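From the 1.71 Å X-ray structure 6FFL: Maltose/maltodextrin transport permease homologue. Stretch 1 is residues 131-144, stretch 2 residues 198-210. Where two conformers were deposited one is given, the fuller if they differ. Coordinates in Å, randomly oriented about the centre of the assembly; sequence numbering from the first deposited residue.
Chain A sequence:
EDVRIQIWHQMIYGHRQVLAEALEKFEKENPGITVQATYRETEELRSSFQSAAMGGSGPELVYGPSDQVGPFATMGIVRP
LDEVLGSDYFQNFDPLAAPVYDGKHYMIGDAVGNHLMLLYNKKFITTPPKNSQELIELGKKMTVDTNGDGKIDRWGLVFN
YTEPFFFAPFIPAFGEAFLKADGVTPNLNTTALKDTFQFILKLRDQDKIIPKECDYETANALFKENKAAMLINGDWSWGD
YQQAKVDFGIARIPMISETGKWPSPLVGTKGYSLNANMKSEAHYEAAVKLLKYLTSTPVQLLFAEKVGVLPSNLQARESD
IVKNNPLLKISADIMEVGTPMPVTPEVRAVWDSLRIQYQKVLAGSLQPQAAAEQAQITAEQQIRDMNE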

# COMPACT_ATOMS: atom_id res chain seq x y z
N ASN A 131 3.21 -2.56 -22.62
CA ASN A 131 3.45 -1.12 -22.63
C ASN A 131 2.12 -0.38 -22.70
O ASN A 131 1.05 -0.97 -22.91
CB ASN A 131 4.35 -0.70 -23.80
CG ASN A 131 3.80 -1.08 -25.14
OD1 ASN A 131 2.68 -0.71 -25.49
ND2 ASN A 131 4.59 -1.82 -25.92
N SER A 132 2.20 0.94 -22.55
CA SER A 132 1.00 1.76 -22.42
C SER A 132 0.21 1.82 -23.72
O SER A 132 -1.03 1.94 -23.69
CB SER A 132 1.39 3.17 -21.94
OG SER A 132 2.20 3.84 -22.89
N GLN A 133 0.88 1.76 -24.87
CA GLN A 133 0.12 1.73 -26.11
C GLN A 133 -0.72 0.47 -26.20
O GLN A 133 -1.90 0.52 -26.57
CB GLN A 133 1.05 1.87 -27.32
CG GLN A 133 0.36 1.56 -28.65
CD GLN A 133 1.24 1.77 -29.87
OE1 GLN A 133 2.40 2.17 -29.75
NE2 GLN A 133 0.69 1.51 -31.05
N GLU A 134 -0.13 -0.68 -25.86
CA GLU A 134 -0.88 -1.93 -25.80
C GLU A 134 -1.98 -1.86 -24.75
O GLU A 134 -3.09 -2.38 -24.96
CB GLU A 134 0.06 -3.10 -25.48
CG GLU A 134 0.96 -3.51 -26.63
CD GLU A 134 1.82 -4.71 -26.30
OE1 GLU A 134 1.62 -5.32 -25.21
OE2 GLU A 134 2.69 -5.06 -27.12
N LEU A 135 -1.68 -1.26 -23.59
CA LEU A 135 -2.69 -1.15 -22.54
C LEU A 135 -3.91 -0.39 -23.03
O LEU A 135 -5.05 -0.79 -22.77
CB LEU A 135 -2.07 -0.46 -21.32
CG LEU A 135 -3.04 -0.04 -20.22
CD1 LEU A 135 -3.50 -1.28 -19.50
CD2 LEU A 135 -2.34 0.92 -19.26
N ILE A 136 -3.70 0.69 -23.78
CA ILE A 136 -4.82 1.50 -24.23
C ILE A 136 -5.60 0.79 -25.33
O ILE A 136 -6.83 0.80 -25.33
CB ILE A 136 -4.32 2.88 -24.69
CG1 ILE A 136 -3.86 3.67 -23.46
CG2 ILE A 136 -5.41 3.61 -25.44
CD1 ILE A 136 -2.90 4.83 -23.78
N GLU A 137 -4.89 0.17 -26.28
CA GLU A 137 -5.56 -0.56 -27.35
C GLU A 137 -6.43 -1.68 -26.79
O GLU A 137 -7.60 -1.84 -27.16
CB GLU A 137 -4.53 -1.13 -28.32
CG GLU A 137 -4.29 -0.29 -29.57
CD GLU A 137 -2.84 -0.33 -30.04
OE1 GLU A 137 -2.43 0.59 -30.79
OE2 GLU A 137 -2.11 -1.27 -29.65
N LEU A 138 -5.85 -2.51 -25.92
CA LEU A 138 -6.61 -3.57 -25.27
C LEU A 138 -7.73 -3.00 -24.40
O LEU A 138 -8.85 -3.50 -24.41
CB LEU A 138 -5.68 -4.44 -24.43
CG LEU A 138 -6.23 -5.70 -23.77
CD1 LEU A 138 -6.80 -6.65 -24.81
CD2 LEU A 138 -5.11 -6.35 -22.96
N GLY A 139 -7.42 -1.95 -23.64
CA GLY A 139 -8.44 -1.33 -22.80
C GLY A 139 -9.64 -0.85 -23.58
O GLY A 139 -10.78 -0.96 -23.11
N LYS A 140 -9.42 -0.28 -24.78
CA LYS A 140 -10.54 0.14 -25.60
C LYS A 140 -11.37 -1.05 -26.06
O LYS A 140 -12.60 -0.99 -26.07
CB LYS A 140 -10.04 0.93 -26.82
CG LYS A 140 -9.45 2.30 -26.49
CD LYS A 140 -8.99 3.01 -27.77
CE LYS A 140 -8.35 4.36 -27.47
NZ LYS A 140 -7.84 5.00 -28.72
N LYS A 141 -10.71 -2.14 -26.45
CA LYS A 141 -11.47 -3.30 -26.90
C LYS A 141 -12.26 -3.93 -25.76
O LYS A 141 -13.34 -4.49 -25.98
CB LYS A 141 -10.54 -4.33 -27.55
CG LYS A 141 -9.96 -3.84 -28.86
CD LYS A 141 -9.40 -4.96 -29.71
CE LYS A 141 -8.37 -5.74 -28.93
NZ LYS A 141 -7.45 -6.49 -29.83
N MET A 142 -11.76 -3.80 -24.53
CA MET A 142 -12.38 -4.40 -23.35
C MET A 142 -13.43 -3.51 -22.70
O MET A 142 -14.07 -3.94 -21.73
CB MET A 142 -11.30 -4.75 -22.33
CG MET A 142 -10.40 -5.91 -22.70
SD MET A 142 -11.33 -7.43 -22.96
CE MET A 142 -10.18 -8.38 -23.95
N THR A 143 -13.61 -2.28 -23.18
CA THR A 143 -14.63 -1.36 -22.69
C THR A 143 -15.84 -1.49 -23.60
O THR A 143 -15.76 -1.17 -24.80
CB THR A 143 -14.12 0.08 -22.69
OG1 THR A 143 -12.88 0.15 -21.96
CG2 THR A 143 -15.14 1.02 -22.03
N VAL A 144 -16.97 -1.96 -23.06
CA VAL A 144 -18.09 -2.36 -23.90
C VAL A 144 -19.40 -1.83 -23.33
O VAL A 144 -19.64 -1.90 -22.12
CB VAL A 144 -18.14 -3.89 -24.08
CG1 VAL A 144 -17.89 -4.59 -22.77
CG2 VAL A 144 -19.47 -4.33 -24.70
N GLN A 198 -1.58 14.32 -16.73
CA GLN A 198 -2.21 14.32 -18.05
C GLN A 198 -2.45 12.91 -18.56
O GLN A 198 -3.44 12.68 -19.27
CB GLN A 198 -1.36 15.12 -19.05
CG GLN A 198 -1.02 16.52 -18.56
CD GLN A 198 -0.29 17.38 -19.59
OE1 GLN A 198 -0.76 18.46 -19.96
NE2 GLN A 198 0.87 16.91 -20.05
N PHE A 199 -1.55 11.98 -18.24
CA PHE A 199 -1.71 10.59 -18.68
C PHE A 199 -3.01 10.00 -18.16
O PHE A 199 -3.76 9.37 -18.91
CB PHE A 199 -0.51 9.77 -18.20
CG PHE A 199 -0.60 8.30 -18.51
CD1 PHE A 199 -0.53 7.84 -19.82
CD2 PHE A 199 -0.77 7.38 -17.49
CE1 PHE A 199 -0.62 6.49 -20.10
CE2 PHE A 199 -0.86 6.03 -17.77
CZ PHE A 199 -0.79 5.59 -19.07
N ILE A 200 -3.31 10.24 -16.88
CA ILE A 200 -4.53 9.67 -16.33
C ILE A 200 -5.76 10.42 -16.84
O ILE A 200 -6.80 9.80 -17.10
CB ILE A 200 -4.43 9.63 -14.80
CG1 ILE A 200 -3.49 8.49 -14.39
CG2 ILE A 200 -5.79 9.45 -14.14
CD1 ILE A 200 -3.24 8.42 -12.95
N LEU A 201 -5.66 11.74 -17.03
CA LEU A 201 -6.76 12.44 -17.68
C LEU A 201 -7.04 11.87 -19.06
O LEU A 201 -8.20 11.76 -19.48
CB LEU A 201 -6.47 13.94 -17.78
CG LEU A 201 -6.59 14.78 -16.52
CD1 LEU A 201 -6.16 16.20 -16.85
CD2 LEU A 201 -8.00 14.78 -16.01
N LYS A 202 -5.99 11.51 -19.79
CA LYS A 202 -6.19 10.95 -21.13
C LYS A 202 -6.89 9.60 -21.06
O LYS A 202 -7.79 9.32 -21.84
CB LYS A 202 -4.84 10.85 -21.85
CG LYS A 202 -4.87 10.24 -23.24
CD LYS A 202 -3.48 10.36 -23.88
CE LYS A 202 -3.43 9.74 -25.27
NZ LYS A 202 -3.52 8.25 -25.21
N LEU A 203 -6.48 8.75 -20.11
CA LEU A 203 -7.16 7.46 -19.93
C LEU A 203 -8.64 7.65 -19.65
O LEU A 203 -9.48 6.88 -20.14
CB LEU A 203 -6.51 6.68 -18.79
CG LEU A 203 -5.07 6.18 -18.94
CD1 LEU A 203 -4.63 5.43 -17.69
CD2 LEU A 203 -4.92 5.30 -20.17
N ARG A 204 -9.00 8.69 -18.88
CA ARG A 204 -10.38 8.88 -18.48
C ARG A 204 -11.21 9.56 -19.56
O ARG A 204 -12.36 9.19 -19.79
CB ARG A 204 -10.44 9.70 -17.18
CG ARG A 204 -11.84 9.85 -16.57
CD ARG A 204 -11.86 10.94 -15.47
NE ARG A 204 -11.79 12.27 -16.05
CZ ARG A 204 -11.72 13.41 -15.35
NH1 ARG A 204 -11.72 13.37 -14.03
NH2 ARG A 204 -11.65 14.57 -15.98
N ASP A 205 -10.65 10.57 -20.23
CA ASP A 205 -11.45 11.48 -21.04
C ASP A 205 -11.25 11.32 -22.53
O ASP A 205 -12.15 11.65 -23.30
CB ASP A 205 -11.14 12.94 -20.66
CG ASP A 205 -11.50 13.24 -19.23
OD1 ASP A 205 -12.34 12.51 -18.67
OD2 ASP A 205 -10.95 14.22 -18.67
N GLN A 206 -10.09 10.82 -22.95
CA GLN A 206 -9.77 10.68 -24.36
C GLN A 206 -9.88 9.22 -24.81
O GLN A 206 -10.66 8.89 -25.70
CB GLN A 206 -8.36 11.23 -24.59
CG GLN A 206 -7.84 11.19 -26.01
CD GLN A 206 -6.52 11.93 -26.13
OE1 GLN A 206 -6.25 12.87 -25.38
NE2 GLN A 206 -5.68 11.49 -27.06
N ASP A 207 -9.10 8.34 -24.19
CA ASP A 207 -9.22 6.92 -24.50
C ASP A 207 -10.49 6.34 -23.91
O ASP A 207 -11.08 5.42 -24.50
CB ASP A 207 -7.99 6.17 -24.01
CG ASP A 207 -6.69 6.79 -24.51
OD1 ASP A 207 -6.61 7.08 -25.71
OD2 ASP A 207 -5.77 6.96 -23.69
N LYS A 208 -10.93 6.86 -22.76
CA LYS A 208 -12.18 6.44 -22.11
C LYS A 208 -12.17 4.95 -21.79
O LYS A 208 -13.13 4.23 -22.07
CB LYS A 208 -13.40 6.83 -22.95
CG LYS A 208 -13.38 8.27 -23.47
CD LYS A 208 -14.15 8.36 -24.78
CE LYS A 208 -15.29 9.34 -24.69
NZ LYS A 208 -14.82 10.67 -24.23
N ILE A 209 -11.08 4.49 -21.19
CA ILE A 209 -10.96 3.10 -20.78
C ILE A 209 -11.04 2.92 -19.27
O ILE A 209 -11.06 1.76 -18.81
CB ILE A 209 -9.67 2.45 -21.33
CG1 ILE A 209 -8.41 3.01 -20.66
CG2 ILE A 209 -9.58 2.66 -22.84
CD1 ILE A 209 -7.19 2.13 -20.91
N ILE A 210 -11.09 4.00 -18.48
CA ILE A 210 -11.30 3.92 -17.04
C ILE A 210 -12.56 4.73 -16.70
O ILE A 210 -12.88 5.69 -17.42
CB ILE A 210 -10.09 4.44 -16.24
CG1 ILE A 210 -9.86 5.93 -16.52
CG2 ILE A 210 -8.84 3.64 -16.56
CD1 ILE A 210 -8.70 6.54 -15.72

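The tightest point of this contact is a place with no side chain at all. At G139 the CA lies 5.5 Å from the CA of I209, and I209 presses directly against the helix backbone: I209 CG2 sits 3.6 Å from G139 C and 3.5 Å from K140 N. A CB on residue 139 would point toward the other stretch and lie 2.6 Å from I209 CD1, a clash, so glycine suits this position.

Around that point the backbones converge. Helix 132-142 and helix 198-205 run in roughly the same direction, at 23° to one another, but their axes come no closer than 12.0 Å. The CA atoms of S132 and F199 are 10.0 Å apart, those of I136 and D207 7.0 Å, and the spacing is smallest at G139 and I209. Much of the intimate packing is therefore made by the segment that follows the second helix. There K208 adopts a positive phi, and the next residue, I209, directs its CB toward the first helix while I209 N donates back to L203 O at 3.1 Å.

I136 contributes a broad apolar surface. I136 CG1 meets L203 CD2 at 3.8 Å and I209 CD1 at 4.5 Å, a branched aliphatic side chain packing against L203 and I209, whose own methyls, L203 CD2 and I209 CD1, touch at 4.0 Å. Farther toward the start of the first helix the gap is wider, and the long side chain of F199 reaches across it: the CB points sideways, yet F199 CE1 comes within 4.3 Å of S132 CB. Serine brings only a short side chain here, so the contact with the ring is a light one through CB, while its OG is hydrogen-bonded elsewhere in the structure.

The same isoleucine also borders a charged cluster. I136 CG2 lies 3.6 Å from D207 CG, and I136 CD1 lies 3.8 Å from K202 NZ. Within its own stretch, K202 forms a salt bridge with D207, K202 NZ to D207 OD2 at 3.0 Å, so the charges are paired beside the hydrocarbon. From the first helix, K140 adds a long salt bridge, K140 NZ to D207 OD1 at 3.9 Å. The CB of K140 points sideways, but its chain, with chi2 to chi4 all t, brings the end nearer D207, while K140 CG packs against I209 CG2 at 3.7 Å.

No hydrogen bond joins the two stretches; several of their side chains bond within their own stretch instead. N131 caps the first helix, N131 OD1 accepting from E134 N at 2.8 Å. Near the other end, T143 OG1 donates to G139 O at 2.6 Å, while T143 OG1 also lies 3.7 Å from I209 CA and the methyl T143 CG2 rests 3.8 Å from K208 O. Threonine thus serves both the helix backbone and the interface.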